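Local structure of 5-oxoprolinase subunit C (Escherichia coli, 5DUD) at residues R38-L42 / Y298-A303; W87-R91 / A162-Q167. The protein catalyses, as part of 5-oxoprolinase, the cleavage of 5-oxoproline to L-glutamate coupled to the hydrolysis of ATP to ADP and phosphate. All blocks are in the same frame, centred on the assembly; numbering follows the deposited sequence.

From the N terminus, the chain first reaches helix 34-44, which gives residues 38-42 to contact 1. It then runs through strands 52-56 to 84-85 and enters the loop of residues 87-91. Contact 2 closes when residues 162-167 come back to that loop. It ties the loop before strand 92-94 to the loop before strand 173-178. The chain goes on through the mixed sheet, and only its last helix, 285-302, returns to close contact 1, joining helix 34-44 to the C-terminal helix. Contact 2 therefore lies wholly within the longer span of contact 1. The two meet in space through Val165, which touches Ile39 and Leu302.

Contact 1. Residues R38-L42 / Y298-A303; sequences RIANL and YFEQLA
Residues 38-42 and 298-303 form a near-parallel helix pair, packing helix 34-44 against the C-terminal helix 285-302. The segment axes come within 10.8 Å and cross at -16°. The closest CA atoms are those of Leu42 and Ala303, 7.0 Å apart. The contact is made by side chains, mostly apolar.

Arg38 and Phe299 meet at one end. The arginine chain is extended from CG to NE and passes over one face of the phenyl ring. Its CD sits 4.0 Å from the Phe299 ring centroid, a CH-pi contact 13° off the ring normal. The guanidinium plane is turned 85° from the ring, and its NH1 edge faces Phe299 CE2, 3.7 Å away. NH2 has a weak hydrogen bond to Asn49. A serine in place of Phe299 takes away the face under Arg38 CD and would probably leave that chain less firmly placed, with the weak bond to Asn49 remaining.

Leu302 packs against both Leu42 and Ile39, crossing each side chain at about a right angle. Its CB lies 3.9 Å from Leu42 CD1, and its CD2 is 3.9 Å from Ile39 CG2. One turn earlier on the same helix, Tyr298 presents its edge to Ile39: Ile39 CD1 lies near the ring plane, 4.0 Å from Tyr298 CE2.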
# COMPACT_ATOMS: atom_id res chain seq x y z
N ARG A 38 11.28 -9.64 10.75
CA ARG A 38 11.51 -9.23 12.14
C ARG A 38 12.37 -10.24 12.89
O ARG A 38 13.32 -9.83 13.54
CB ARG A 38 10.19 -8.98 12.89
CG ARG A 38 9.55 -7.65 12.51
CD ARG A 38 8.24 -7.36 13.19
NE ARG A 38 7.74 -6.04 12.82
CZ ARG A 38 6.56 -5.54 13.17
NH1 ARG A 38 5.72 -6.25 13.92
NH2 ARG A 38 6.20 -4.33 12.77
N ILE A 39 12.08 -11.54 12.76
CA ILE A 39 12.85 -12.61 13.42
C ILE A 39 14.30 -12.61 12.90
O ILE A 39 15.23 -12.73 13.70
CB ILE A 39 12.18 -14.00 13.21
CG1 ILE A 39 10.85 -14.08 13.99
CG2 ILE A 39 13.11 -15.14 13.63
CD1 ILE A 39 9.87 -15.15 13.49
N ALA A 40 14.49 -12.46 11.57
CA ALA A 40 15.81 -12.43 10.94
C ALA A 40 16.65 -11.28 11.50
O ALA A 40 17.79 -11.51 11.90
CB ALA A 40 15.68 -12.29 9.43
N ASN A 41 16.09 -10.06 11.53
CA ASN A 41 16.81 -8.89 12.07
C ASN A 41 17.05 -9.06 13.57
O ASN A 41 18.10 -8.64 14.06
CB ASN A 41 16.06 -7.58 11.77
CG ASN A 41 16.07 -7.18 10.31
OD1 ASN A 41 17.11 -7.18 9.66
ND2 ASN A 41 14.93 -6.73 9.79
N LEU A 42 16.11 -9.68 14.29
CA LEU A 42 16.27 -9.94 15.72
C LEU A 42 17.46 -10.89 15.95
O LEU A 42 18.32 -10.59 16.77
CB LEU A 42 14.98 -10.51 16.34
CG LEU A 42 13.90 -9.47 16.68
CD1 LEU A 42 12.53 -10.11 16.78
CD2 LEU A 42 14.22 -8.73 17.98
N TYR A 298 4.81 -12.11 21.02
CA TYR A 298 5.75 -13.12 20.55
C TYR A 298 7.12 -12.49 20.17
O TYR A 298 8.14 -13.11 20.45
CB TYR A 298 5.14 -13.91 19.36
CG TYR A 298 6.10 -14.79 18.60
CD1 TYR A 298 6.46 -16.05 19.09
CD2 TYR A 298 6.58 -14.42 17.35
CE1 TYR A 298 7.30 -16.89 18.37
CE2 TYR A 298 7.43 -15.25 16.63
CZ TYR A 298 7.80 -16.48 17.15
OH TYR A 298 8.63 -17.31 16.43
N PHE A 299 7.15 -11.27 19.60
CA PHE A 299 8.42 -10.60 19.25
C PHE A 299 9.17 -10.12 20.52
O PHE A 299 10.39 -10.00 20.49
CB PHE A 299 8.21 -9.43 18.28
CG PHE A 299 7.54 -9.81 16.98
CD1 PHE A 299 8.13 -10.72 16.11
CD2 PHE A 299 6.33 -9.25 16.61
CE1 PHE A 299 7.51 -11.09 14.92
CE2 PHE A 299 5.70 -9.63 15.43
CZ PHE A 299 6.29 -10.53 14.59
N GLU A 300 8.44 -9.85 21.63
CA GLU A 300 9.00 -9.46 22.92
C GLU A 300 9.67 -10.68 23.58
O GLU A 300 10.65 -10.51 24.31
CB GLU A 300 7.94 -8.83 23.84
CG GLU A 300 7.48 -7.48 23.31
CD GLU A 300 6.56 -6.70 24.23
OE1 GLU A 300 5.46 -7.20 24.54
OE2 GLU A 300 6.93 -5.56 24.60
N GLN A 301 9.16 -11.90 23.31
CA GLN A 301 9.79 -13.15 23.78
C GLN A 301 11.13 -13.36 23.05
O GLN A 301 12.11 -13.76 23.67
CB GLN A 301 8.88 -14.37 23.57
CG GLN A 301 7.74 -14.49 24.59
CD GLN A 301 6.46 -15.03 23.98
OE1 GLN A 301 5.38 -14.45 24.13
NE2 GLN A 301 6.54 -16.17 23.29
N LEU A 302 11.16 -13.06 21.73
CA LEU A 302 12.38 -13.14 20.91
C LEU A 302 13.40 -12.08 21.34
O LEU A 302 14.61 -12.32 21.24
CB LEU A 302 12.08 -12.96 19.42
CG LEU A 302 11.72 -14.21 18.60
CD1 LEU A 302 10.33 -14.09 17.99
CD2 LEU A 302 12.74 -14.44 17.49
N ALA A 303 12.93 -10.91 21.82
CA ALA A 303 13.79 -9.81 22.28
C ALA A 303 14.56 -10.13 23.59
O ALA A 303 15.42 -9.34 23.97
CB ALA A 303 12.97 -8.54 22.47

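Contact 2. Residues W87-R91 / A162-Q167; sequences WTGWR and AQGVKQ
Trp90 lays one face of its indole over the backbone of Gly164. Gly164 CA sits over the centre of the five-membered ring, 3.7 Å from the Trp90 centroid and only 6° off the normal. This is a CH-pi contact.

Arg91 turns its guanidinium toward the same segment. The chain leaves with CG anti to the backbone N (chi1 165°) and bends at chi3. This brings one face of the flat group against Gln163 N, offset toward the rim, with NH2 3.6 Å from Gln163 N. Its NH1 is hydrogen-bonded to the carbonyl of Leu43, on helix 34-44.

Thr88 and Gln167 lie at the other end, where their side chains cross at about a right angle. Between these ends, Val165 N donates a 3.0 Å hydrogen bond to Gly89 O, bent to 146° at the hydrogen. Gly89 is buried here, and its positive phi favours glycine. The arrangement is irregular loop-to-loop packing at the surface of the carboxyltransferase-type domain, joining the chain before strand 92-94 to the chain before strand 173-178.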
# COMPACT_ATOMS: atom_id res chain seq x y z
N TRP A 87 20.43 -23.74 7.61
CA TRP A 87 18.98 -23.76 7.75
C TRP A 87 18.42 -22.46 8.32
O TRP A 87 19.15 -21.62 8.86
CB TRP A 87 18.56 -24.96 8.57
CG TRP A 87 18.70 -26.24 7.79
CD1 TRP A 87 17.90 -26.66 6.77
CD2 TRP A 87 19.75 -27.20 7.90
NE1 TRP A 87 18.38 -27.84 6.26
CE2 TRP A 87 19.51 -28.20 6.94
CE3 TRP A 87 20.87 -27.33 8.74
CZ2 TRP A 87 20.34 -29.31 6.79
CZ3 TRP A 87 21.69 -28.43 8.60
CH2 TRP A 87 21.44 -29.40 7.62
N THR A 88 17.09 -22.30 8.18
CA THR A 88 16.37 -21.08 8.54
C THR A 88 16.08 -20.93 10.05
O THR A 88 15.71 -21.90 10.72
CB THR A 88 15.03 -21.03 7.78
OG1 THR A 88 14.26 -22.19 8.09
CG2 THR A 88 15.22 -20.94 6.27
N GLY A 89 16.21 -19.70 10.53
CA GLY A 89 15.93 -19.33 11.92
C GLY A 89 17.09 -19.50 12.88
O GLY A 89 16.87 -19.91 14.03
N TRP A 90 18.31 -19.14 12.45
CA TRP A 90 19.53 -19.26 13.25
C TRP A 90 20.47 -18.08 13.04
O TRP A 90 20.57 -17.61 11.90
CB TRP A 90 20.26 -20.56 12.87
CG TRP A 90 19.89 -21.74 13.72
CD1 TRP A 90 18.75 -22.48 13.64
CD2 TRP A 90 20.68 -22.31 14.76
NE1 TRP A 90 18.78 -23.48 14.58
CE2 TRP A 90 19.96 -23.42 15.27
CE3 TRP A 90 21.94 -22.02 15.29
CZ2 TRP A 90 20.45 -24.20 16.32
CZ3 TRP A 90 22.43 -22.81 16.32
CH2 TRP A 90 21.69 -23.89 16.82
N ARG A 91 21.19 -17.63 14.10
CA ARG A 91 22.20 -16.58 13.96
C ARG A 91 23.47 -17.28 13.47
O ARG A 91 24.23 -17.81 14.27
CB ARG A 91 22.43 -15.78 15.27
CG ARG A 91 23.73 -14.93 15.24
CD ARG A 91 23.89 -13.87 16.31
NE ARG A 91 23.92 -14.40 17.68
CZ ARG A 91 22.87 -14.48 18.51
NH1 ARG A 91 21.67 -14.07 18.13
NH2 ARG A 91 23.03 -14.97 19.74
N ALA A 162 25.26 -18.06 18.94
CA ALA A 162 24.41 -18.42 17.81
C ALA A 162 23.12 -19.11 18.28
O ALA A 162 22.99 -20.33 18.14
CB ALA A 162 25.18 -19.32 16.86
N GLN A 163 22.17 -18.34 18.82
CA GLN A 163 20.91 -18.90 19.33
C GLN A 163 19.88 -19.07 18.22
O GLN A 163 19.54 -18.11 17.52
CB GLN A 163 20.31 -18.02 20.45
CG GLN A 163 21.02 -18.13 21.80
CD GLN A 163 20.86 -19.51 22.41
OE1 GLN A 163 19.76 -19.92 22.78
NE2 GLN A 163 21.95 -20.27 22.50
N GLY A 164 19.36 -20.28 18.08
CA GLY A 164 18.32 -20.57 17.11
C GLY A 164 16.97 -20.25 17.71
O GLY A 164 16.71 -20.62 18.86
N VAL A 165 16.10 -19.58 16.96
CA VAL A 165 14.75 -19.24 17.43
C VAL A 165 13.71 -19.99 16.59
O VAL A 165 13.94 -20.24 15.41
CB VAL A 165 14.45 -17.72 17.45
CG1 VAL A 165 15.41 -16.98 18.38
CG2 VAL A 165 14.42 -17.12 16.05
N LYS A 166 12.57 -20.34 17.21
CA LYS A 166 11.49 -21.06 16.53
C LYS A 166 10.75 -20.10 15.60
O LYS A 166 10.45 -18.98 16.02
CB LYS A 166 10.50 -21.67 17.54
CG LYS A 166 11.09 -22.73 18.48
CD LYS A 166 10.45 -22.68 19.87
CE LYS A 166 10.94 -23.77 20.79
NZ LYS A 166 9.94 -24.86 20.95
N GLN A 167 10.48 -20.51 14.35
CA GLN A 167 9.74 -19.70 13.39
C GLN A 167 8.24 -19.96 13.57
O GLN A 167 7.87 -20.84 14.35
CB GLN A 167 10.19 -20.04 11.95
CG GLN A 167 11.67 -19.82 11.71
CD GLN A 167 12.01 -20.02 10.26
OE1 GLN A 167 12.53 -21.07 9.86
NE2 GLN A 167 11.71 -19.04 9.43